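Local coordinates for DUF3845 domain-containing protein (Bacteroides thetaiotaomicron VPI-5482, PDB 3GF6) that is a putative lipoprotein of unknown function whose all-beta domain belongs to a family grouped with the C1q and TNF folds, at residues Met60-Asn65 and Tyr189-Ile194; Gln99-Thr104 and Phe185-Phe190. One frame throughout, in Å; residues are numbered along the deposited sequence.

Interaction 1. Residues Met60-Asn65 and Tyr189-Ile194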
HETATM    1  N   MSE A  60       5.326   4.983   5.337  1.00 10.80           N
HETATM    2  CA  MSE A  60       4.347   4.331   4.534  1.00 10.94           C
HETATM    3  C   MSE A  60       4.199   5.025   3.183  1.00 10.41           C
HETATM    4  O   MSE A  60       4.622   6.168   2.998  1.00 12.31           O
HETATM    5  CB  MSE A  60       2.998   4.208   5.271  1.00 11.80           C
HETATM    6  CG  MSE A  60       2.393   5.485   5.538  1.00 14.00           C
HETATM    7 SE   MSE A  60       1.100   6.012   4.158  0.85 11.64          SE
HETATM    8  CE  MSE A  60       0.508   7.413   5.369  1.00 10.41           C
ATOM      9  N   ILE A  61       3.626   4.264   2.252  1.00 11.11           N
ATOM     10  CA  ILE A  61       3.462   4.725   0.878  1.00 10.12           C
ATOM     11  C   ILE A  61       1.968   4.781   0.584  1.00 10.93           C
ATOM     12  O   ILE A  61       1.202   3.808   0.799  1.00 12.94           O
ATOM     13  CB  ILE A  61       4.140   3.788  -0.150  1.00  9.93           C
ATOM     14  CG1 ILE A  61       5.614   3.575   0.173  1.00 14.37           C
ATOM     15  CG2 ILE A  61       3.928   4.338  -1.603  1.00 10.02           C
ATOM     16  CD1 ILE A  61       6.426   4.842   0.221  1.00 11.14           C
ATOM     17  N   ASP A  62       1.523   5.937   0.091  1.00 11.39           N
ATOM     18  CA  ASP A  62       0.174   6.057  -0.492  1.00 11.52           C
ATOM     19  C   ASP A  62       0.315   5.587  -1.931  1.00 14.78           C
ATOM     20  O   ASP A  62       1.037   6.200  -2.722  1.00 14.85           O
ATOM     21  CB  ASP A  62      -0.347   7.505  -0.488  1.00 12.97           C
ATOM     22  CG  ASP A  62      -0.748   7.999   0.912  1.00 20.07           C
ATOM     23  OD1 ASP A  62      -0.743   7.241   1.896  1.00 25.87           O
ATOM     24  OD2 ASP A  62      -1.045   9.192   1.036  1.00 25.47           O
ATOM     25  N   LEU A  63      -0.378   4.510  -2.281  1.00 12.54           N
ATOM     26  CA  LEU A  63      -0.200   3.865  -3.589  1.00 12.64           C
ATOM     27  C   LEU A  63      -1.149   4.475  -4.611  1.00 13.51           C
ATOM     28  O   LEU A  63      -2.370   4.514  -4.413  1.00 14.08           O
ATOM     29  CB  LEU A  63      -0.447   2.371  -3.495  1.00 13.42           C
ATOM     30  CG  LEU A  63       0.655   1.606  -2.736  1.00 13.24           C
ATOM     31  CD1 LEU A  63       0.073   0.214  -2.437  1.00 10.84           C
ATOM     32  CD2 LEU A  63       1.935   1.526  -3.523  1.00 13.89           C
ATOM     33  N   LYS A  64      -0.576   4.961  -5.704  1.00 13.71           N
ATOM     34  CA  LYS A  64      -1.345   5.673  -6.714  1.00 12.30           C
ATOM     35  C   LYS A  64      -0.882   5.263  -8.114  1.00 13.51           C
ATOM     36  O   LYS A  64       0.254   4.834  -8.281  1.00  9.83           O
ATOM     37  CB  LYS A  64      -1.176   7.197  -6.550  1.00 12.63           C
ATOM     38  CG  LYS A  64      -1.664   7.712  -5.207  1.00 13.71           C
ATOM     39  CD  LYS A  64      -1.566   9.242  -5.098  1.00 12.84           C
ATOM     40  CE  LYS A  64      -1.941   9.628  -3.676  1.00 17.29           C
ATOM     41  NZ  LYS A  64      -1.943  11.082  -3.454  1.00 22.11           N
ATOM     42  N   ASN A  65      -1.765   5.449  -9.106  1.00 11.32           N
ATOM     43  CA  ASN A  65      -1.453   5.259 -10.520  1.00  9.68           C
ATOM     44  C   ASN A  65      -1.776   6.553 -11.265  1.00 14.19           C
ATOM     45  O   ASN A  65      -2.737   7.231 -10.889  1.00 13.41           O
ATOM     46  CB  ASN A  65      -2.208   4.064 -11.122  1.00 11.35           C
ATOM     47  CG  ASN A  65      -1.941   2.773 -10.357  1.00 12.47           C
ATOM     48  OD1 ASN A  65      -0.806   2.359 -10.259  1.00 10.05           O
ATOM     49  ND2 ASN A  65      -2.999   2.132  -9.816  1.00 11.29           N
ATOM     50  N   TYR A 189      -8.491   1.586   2.053  1.00  9.25           N
ATOM     51  CA  TYR A 189      -7.079   1.980   2.133  1.00  9.81           C
ATOM     52  C   TYR A 189      -6.221   1.018   1.318  1.00  9.20           C
ATOM     53  O   TYR A 189      -6.454  -0.193   1.370  1.00 11.17           O
ATOM     54  CB  TYR A 189      -6.595   2.000   3.584  1.00  8.24           C
ATOM     55  CG  TYR A 189      -7.419   2.933   4.472  1.00 12.70           C
ATOM     56  CD1 TYR A 189      -8.594   2.498   5.095  1.00  9.84           C
ATOM     57  CD2 TYR A 189      -7.045   4.252   4.644  1.00 11.44           C
ATOM     58  CE1 TYR A 189      -9.359   3.351   5.882  1.00 12.34           C
ATOM     59  CE2 TYR A 189      -7.821   5.127   5.463  1.00 11.67           C
ATOM     60  CZ  TYR A 189      -8.976   4.672   6.049  1.00 13.50           C
ATOM     61  OH  TYR A 189      -9.730   5.518   6.849  1.00 11.15           O
ATOM     62  N   PHE A 190      -5.251   1.568   0.589  1.00 10.98           N
ATOM     63  CA  PHE A 190      -4.261   0.758  -0.187  1.00  9.57           C
ATOM     64  C   PHE A 190      -2.904   1.394  -0.033  1.00 10.51           C
ATOM     65  O   PHE A 190      -2.689   2.528  -0.466  1.00 11.08           O
ATOM     66  CB  PHE A 190      -4.720   0.605  -1.633  1.00 11.21           C
ATOM     67  CG  PHE A 190      -3.890  -0.319  -2.472  1.00 11.43           C
ATOM     68  CD1 PHE A 190      -3.453  -1.569  -1.996  1.00 13.55           C
ATOM     69  CD2 PHE A 190      -3.607   0.031  -3.800  1.00 12.74           C
ATOM     70  CE1 PHE A 190      -2.682  -2.426  -2.821  1.00 12.93           C
ATOM     71  CE2 PHE A 190      -2.841  -0.802  -4.605  1.00 15.54           C
ATOM     72  CZ  PHE A 190      -2.377  -2.025  -4.111  1.00 10.56           C
ATOM     73  N   ASN A 191      -2.024   0.692   0.694  1.00 10.78           N
ATOM     74  CA  ASN A 191      -0.743   1.238   1.116  1.00 10.21           C
ATOM     75  C   ASN A 191       0.347   0.186   1.183  1.00 11.92           C
ATOM     76  O   ASN A 191       0.066  -1.014   1.226  1.00 10.52           O
ATOM     77  CB  ASN A 191      -0.805   1.880   2.513  1.00  8.74           C
ATOM     78  CG  ASN A 191      -1.811   2.996   2.614  1.00 13.12           C
ATOM     79  OD1 ASN A 191      -1.481   4.210   2.489  1.00 15.33           O
ATOM     80  ND2 ASN A 191      -3.053   2.618   2.861  1.00  6.36           N
ATOM     81  N   LEU A 192       1.586   0.661   1.175  1.00 10.26           N
ATOM     82  CA  LEU A 192       2.732  -0.100   1.662  1.00 10.40           C
ATOM     83  C   LEU A 192       3.132   0.439   3.037  1.00 11.18           C
ATOM     84  O   LEU A 192       3.143   1.664   3.271  1.00 13.36           O
ATOM     85  CB  LEU A 192       3.951   0.004   0.750  1.00 11.96           C
ATOM     86  CG  LEU A 192       3.832  -0.500  -0.686  1.00 16.09           C
ATOM     87  CD1 LEU A 192       5.176  -0.297  -1.436  1.00 12.10           C
ATOM     88  CD2 LEU A 192       3.453  -1.941  -0.715  1.00 16.22           C
ATOM     89  N   PHE A 193       3.457  -0.469   3.940  1.00 10.36           N
ATOM     90  CA  PHE A 193       4.018  -0.144   5.248  1.00 11.36           C
ATOM     91  C   PHE A 193       5.434  -0.727   5.326  1.00  9.06           C
ATOM     92  O   PHE A 193       5.625  -1.915   4.984  1.00  9.90           O
ATOM     93  CB  PHE A 193       3.088  -0.690   6.359  1.00 11.88           C
ATOM     94  CG  PHE A 193       1.758   0.013   6.416  1.00 12.12           C
ATOM     95  CD1 PHE A 193       1.619   1.234   7.045  1.00  9.38           C
ATOM     96  CD2 PHE A 193       0.640  -0.561   5.889  1.00  9.21           C
ATOM     97  CE1 PHE A 193       0.435   1.901   7.043  1.00 12.86           C
ATOM     98  CE2 PHE A 193      -0.570   0.087   5.913  1.00 11.17           C
ATOM     99  CZ  PHE A 193      -0.692   1.307   6.550  1.00 12.73           C
ATOM    100  N   ILE A 194       6.408   0.130   5.654  1.00  9.50           N
ATOM    101  CA  ILE A 194       7.833  -0.199   5.580  1.00 10.24           C
ATOM    102  C   ILE A 194       8.570   0.208   6.848  1.00 11.13           C
ATOM    103  O   ILE A 194       8.247   1.222   7.470  1.00 11.67           O
ATOM    104  CB  ILE A 194       8.507   0.484   4.333  1.00  7.82           C
ATOM    105  CG1 ILE A 194       7.929  -0.074   3.052  1.00 11.85           C
ATOM    106  CG2 ILE A 194      10.076   0.266   4.333  1.00 10.75           C
ATOM    107  CD1 ILE A 194       8.089   0.901   1.854  1.00 13.20           C
TER
HETATM  108  O   HOH W   1      -3.315   5.349  -1.256  1.00 28.72           O
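Strands 56-62 and 187-198 run antiparallel as neighbours in one sheet of this all-beta fold, and Ile61 faces Leu192 at their hydrogen-bonded pair. Ile61 N donates to Leu192 O at 2.8 Å, and Leu192 N returns a longer bond to Ile61 O at 3.2 Å. Met60 with Phe193 and Asp62 with Asn191 form the non-hydrogen-bonded pairs on either side. The side chains of Ile61 and Leu192 lie side by side and point the same way, with CB to CB 3.9 Å apart, while Ile61 CG1 also reaches Ile194 CD1. Both Ile61 and Leu192 pack on Leu207 of strand 203-219, which belongs to the other sheet.

Beyond the last bridge, Leu63 CG is anti to the carbonyl carbon (chi1 -71°), which sets it beside the backbone of Asn191 and Leu192. From there CD1 makes a CH-pi contact above the centre of the Phe190 ring, 3.6 Å from the centroid and 6° off the normal. The other branch, CD2, meets Leu192 CG at 4.0 Å, the two leucine side chains crossing at about a right angle. Backbone pairing has ended here, and a water bridges the two carbonyls, 3.0 Å from Phe190 O and in a long, weak contact with Leu63 O. Aliphatic and aromatic side chains directed from paired strands onto a second sheet are characteristic of the core of a beta sandwich.

Interaction 2. Residues Gln99-Thr104 and Phe185-Phe190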
ATOM      1  N   GLN A  99      -3.711   9.554   7.225  1.00 12.32           N
ATOM      2  CA  GLN A  99      -4.434   8.254   7.117  1.00 11.69           C
ATOM      3  C   GLN A  99      -5.560   8.390   6.093  1.00 12.93           C
ATOM      4  O   GLN A  99      -6.734   8.644   6.424  1.00 14.28           O
ATOM      5  CB  GLN A  99      -4.914   7.772   8.486  1.00 14.17           C
ATOM      6  CG  GLN A  99      -3.772   7.578   9.503  1.00 14.84           C
ATOM      7  CD  GLN A  99      -4.211   6.908  10.795  1.00 12.06           C
ATOM      8  OE1 GLN A  99      -5.197   6.159  10.815  1.00 16.38           O
ATOM      9  NE2 GLN A  99      -3.449   7.144  11.885  1.00 13.30           N
ATOM     10  N   VAL A 100      -5.167   8.297   4.838  1.00 11.55           N
ATOM     11  CA  VAL A 100      -5.999   8.753   3.727  1.00 11.56           C
ATOM     12  C   VAL A 100      -6.425   7.569   2.858  1.00 11.97           C
ATOM     13  O   VAL A 100      -5.611   6.863   2.325  1.00 12.97           O
ATOM     14  CB  VAL A 100      -5.256   9.786   2.877  1.00 12.60           C
ATOM     15  CG1 VAL A 100      -6.116  10.180   1.648  1.00 14.03           C
ATOM     16  CG2 VAL A 100      -4.908  11.017   3.750  1.00 13.97           C
ATOM     17  N   PRO A 101      -7.745   7.379   2.712  1.00 10.92           N
ATOM     18  CA  PRO A 101      -8.261   6.275   1.907  1.00 12.17           C
ATOM     19  C   PRO A 101      -8.116   6.504   0.378  1.00 12.87           C
ATOM     20  O   PRO A 101      -8.164   7.627  -0.084  1.00 15.58           O
ATOM     21  CB  PRO A 101      -9.732   6.261   2.265  1.00 11.33           C
ATOM     22  CG  PRO A 101     -10.038   7.625   2.713  1.00 10.97           C
ATOM     23  CD  PRO A 101      -8.795   8.204   3.301  1.00 14.02           C
ATOM     24  N   ILE A 102      -7.967   5.428  -0.377  1.00 12.25           N
ATOM     25  CA  ILE A 102      -7.932   5.495  -1.826  1.00 12.29           C
ATOM     26  C   ILE A 102      -9.328   5.808  -2.357  1.00 14.62           C
ATOM     27  O   ILE A 102      -9.472   6.440  -3.405  1.00 13.77           O
ATOM     28  CB  ILE A 102      -7.320   4.176  -2.417  1.00 13.49           C
ATOM     29  CG1 ILE A 102      -6.954   4.363  -3.882  1.00 17.40           C
ATOM     30  CG2 ILE A 102      -8.286   2.962  -2.259  1.00 12.69           C
ATOM     31  CD1 ILE A 102      -6.177   3.161  -4.499  1.00 12.21           C
ATOM     32  N   TYR A 103     -10.370   5.346  -1.650  1.00 12.20           N
ATOM     33  CA  TYR A 103     -11.753   5.594  -2.066  1.00 10.57           C
ATOM     34  C   TYR A 103     -12.647   5.715  -0.849  1.00 11.50           C
ATOM     35  O   TYR A 103     -12.440   5.006   0.127  1.00 10.86           O
ATOM     36  CB  TYR A 103     -12.255   4.456  -2.954  1.00 12.59           C
ATOM     37  CG  TYR A 103     -13.579   4.723  -3.611  1.00 15.24           C
ATOM     38  CD1 TYR A 103     -14.751   4.273  -3.039  1.00 14.49           C
ATOM     39  CD2 TYR A 103     -13.660   5.388  -4.830  1.00 15.19           C
ATOM     40  CE1 TYR A 103     -15.967   4.496  -3.623  1.00 12.66           C
ATOM     41  CE2 TYR A 103     -14.933   5.611  -5.435  1.00 12.34           C
ATOM     42  CZ  TYR A 103     -16.054   5.134  -4.830  1.00 14.66           C
ATOM     43  OH  TYR A 103     -17.311   5.339  -5.371  1.00 13.06           O
ATOM     44  N   THR A 104     -13.654   6.578  -0.935  1.00 12.64           N
ATOM     45  CA  THR A 104     -14.639   6.806   0.147  1.00 14.04           C
ATOM     46  C   THR A 104     -16.032   6.435  -0.313  1.00 14.48           C
ATOM     47  O   THR A 104     -16.510   6.941  -1.325  1.00 16.03           O
ATOM     48  CB  THR A 104     -14.591   8.285   0.629  1.00 15.09           C
ATOM     49  OG1 THR A 104     -13.285   8.521   1.134  1.00 13.50           O
ATOM     50  CG2 THR A 104     -15.602   8.607   1.769  1.00 11.86           C
ATOM     51  N   PHE A 185     -17.249  -1.528   3.105  1.00 12.80           N
ATOM     52  CA  PHE A 185     -16.435  -0.540   3.799  1.00 11.19           C
ATOM     53  C   PHE A 185     -17.007   0.855   3.777  1.00 12.78           C
ATOM     54  O   PHE A 185     -17.720   1.221   2.827  1.00 12.74           O
ATOM     55  CB  PHE A 185     -15.020  -0.483   3.224  1.00 11.96           C
ATOM     56  CG  PHE A 185     -14.968  -0.185   1.732  1.00 13.38           C
ATOM     57  CD1 PHE A 185     -15.039   1.134   1.251  1.00 11.47           C
ATOM     58  CD2 PHE A 185     -14.800  -1.220   0.817  1.00 14.92           C
ATOM     59  CE1 PHE A 185     -14.981   1.387  -0.096  1.00 11.89           C
ATOM     60  CE2 PHE A 185     -14.744  -0.954  -0.533  1.00 15.03           C
ATOM     61  CZ  PHE A 185     -14.822   0.348  -0.989  1.00 11.65           C
ATOM     62  N   SER A 186     -16.598   1.651   4.773  1.00 11.45           N
ATOM     63  CA  SER A 186     -16.792   3.095   4.768  1.00 11.04           C
ATOM     64  C   SER A 186     -15.727   3.745   3.930  1.00 12.03           C
ATOM     65  O   SER A 186     -16.005   4.571   3.076  1.00 11.73           O
ATOM     66  CB  SER A 186     -16.801   3.671   6.198  1.00  9.23           C
ATOM     67  OG  SER A 186     -16.673   5.082   6.192  1.00 13.05           O
ATOM     68  N   GLN A 187     -14.490   3.379   4.220  1.00 10.40           N
ATOM     69  CA  GLN A 187     -13.323   3.904   3.548  1.00 12.84           C
ATOM     70  C   GLN A 187     -12.400   2.732   3.216  1.00 11.36           C
ATOM     71  O   GLN A 187     -12.288   1.814   4.012  1.00 12.67           O
ATOM     72  CB  GLN A 187     -12.591   4.924   4.438  1.00 13.13           C
ATOM     73  CG  GLN A 187     -13.460   6.096   4.830  1.00 11.92           C
ATOM     74  CD  GLN A 187     -12.758   7.026   5.803  1.00 18.38           C
ATOM     75  OE1 GLN A 187     -12.286   8.090   5.403  1.00 15.63           O
ATOM     76  NE2 GLN A 187     -12.720   6.648   7.088  1.00 14.17           N
ATOM     77  N   LEU A 188     -11.780   2.781   2.034  1.00 12.91           N
ATOM     78  CA  LEU A 188     -10.853   1.758   1.545  1.00 11.46           C
ATOM     79  C   LEU A 188      -9.428   2.333   1.473  1.00  9.25           C
ATOM     80  O   LEU A 188      -9.191   3.395   0.848  1.00 11.46           O
ATOM     81  CB  LEU A 188     -11.303   1.282   0.160  1.00  9.91           C
ATOM     82  CG  LEU A 188     -10.606   0.059  -0.445  1.00 10.62           C
ATOM     83  CD1 LEU A 188     -10.929  -1.197   0.359  1.00  7.21           C
ATOM     84  CD2 LEU A 188     -11.033  -0.099  -1.943  1.00  8.99           C
ATOM     85  N   TYR A 189      -8.491   1.586   2.053  1.00  9.25           N
ATOM     86  CA  TYR A 189      -7.079   1.980   2.133  1.00  9.81           C
ATOM     87  C   TYR A 189      -6.221   1.018   1.318  1.00  9.20           C
ATOM     88  O   TYR A 189      -6.454  -0.193   1.370  1.00 11.17           O
ATOM     89  CB  TYR A 189      -6.595   2.000   3.584  1.00  8.24           C
ATOM     90  CG  TYR A 189      -7.419   2.933   4.472  1.00 12.70           C
ATOM     91  CD1 TYR A 189      -8.594   2.498   5.095  1.00  9.84           C
ATOM     92  CD2 TYR A 189      -7.045   4.252   4.644  1.00 11.44           C
ATOM     93  CE1 TYR A 189      -9.359   3.351   5.882  1.00 12.34           C
ATOM     94  CE2 TYR A 189      -7.821   5.127   5.463  1.00 11.67           C
ATOM     95  CZ  TYR A 189      -8.976   4.672   6.049  1.00 13.50           C
ATOM     96  OH  TYR A 189      -9.730   5.518   6.849  1.00 11.15           O
ATOM     97  N   PHE A 190      -5.251   1.568   0.589  1.00 10.98           N
ATOM     98  CA  PHE A 190      -4.261   0.758  -0.187  1.00  9.57           C
ATOM     99  C   PHE A 190      -2.904   1.394  -0.033  1.00 10.51           C
ATOM    100  O   PHE A 190      -2.689   2.528  -0.466  1.00 11.08           O
ATOM    101  CB  PHE A 190      -4.720   0.605  -1.633  1.00 11.21           C
ATOM    102  CG  PHE A 190      -3.890  -0.319  -2.472  1.00 11.43           C
ATOM    103  CD1 PHE A 190      -3.453  -1.569  -1.996  1.00 13.55           C
ATOM    104  CD2 PHE A 190      -3.607   0.031  -3.800  1.00 12.74           C
ATOM    105  CE1 PHE A 190      -2.682  -2.426  -2.821  1.00 12.93           C
ATOM    106  CE2 PHE A 190      -2.841  -0.802  -4.605  1.00 15.54           C
ATOM    107  CZ  PHE A 190      -2.377  -2.025  -4.111  1.00 10.56           C
TER
HETATM  108  O   HOH W   2      -8.608   7.590   8.104  1.00 20.25           O
HETATM  109  O   HOH W   3      -4.925   4.304   1.303  1.00 13.18           O
HETATM  110  O   HOH W   4     -12.643   9.879   3.593  1.00 25.74           O
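Ile102 packs over the start of strand 187-198 with two branches: CG2 lies 4.1 Å from Leu188 CD2, and CD1 lies near the edge of the Phe190 ring, beside its CB. With chi1 at -166°, CG1 is anti to the backbone N and heads the branch that lies alongside Phe190, pointing the same way. Ile102 and Leu188 both touch Phe215 of strand 203-219. Farther along, Tyr103 and Phe185 cross at about a right angle, CD1 to CE1, edge against edge.

Pro101 covers one face of the Tyr189 ring in a CH-pi contact, its CB 4.2 Å from the centroid and offset toward the rim. Replacing Tyr189 by alanine would probably leave Pro101 without this aromatic surface and the water at Gln99 O without its phenolic partner.

The backbone between these groups forms a classic beta bulge, in which Ile102 and Tyr103 both face Leu188. Leu188 O accepts a short but bent bond from Ile102 N, 2.7 Å long with 130° at the hydrogen, and a weak one from Tyr103 N; Leu188 N gives a nearly straight bond to Tyr103 O at 3.0 Å. A water accepts from Phe190 N and bridges to Val100 O, both at 2.8 Å, standing in for a direct strand bond.

Two further waters bridge through side chains, one joining Gln99 O to Tyr189 OH, the other Thr104 OG1 to Gln187 OE1. The bulge thus lets one carbonyl receive two amides, one of them only weakly, and the contact joins an apolar inner side to a hydrated rim.

Interactions 1 and 2 share strand 187-198, which pairs with strand 56-62 along its middle and with strand 103-104 nearer its start; their centres lie about 11 Å apart. Tyr189 and Phe190 belong to both ranges, and Phe190 joins them physically, since Leu63 and Ile102 approach the same side chain. The two contacts also touch directly, Leu63 O lying 4.0 Å from Ile102 CD1. Interaction 1 is wholly buried, its centre about 3 Å from the centre of the chain, whereas interaction 2, its centre about 11 Å from that point, is only partly buried. Together they follow one sheet from the middle of the domain towards its surface.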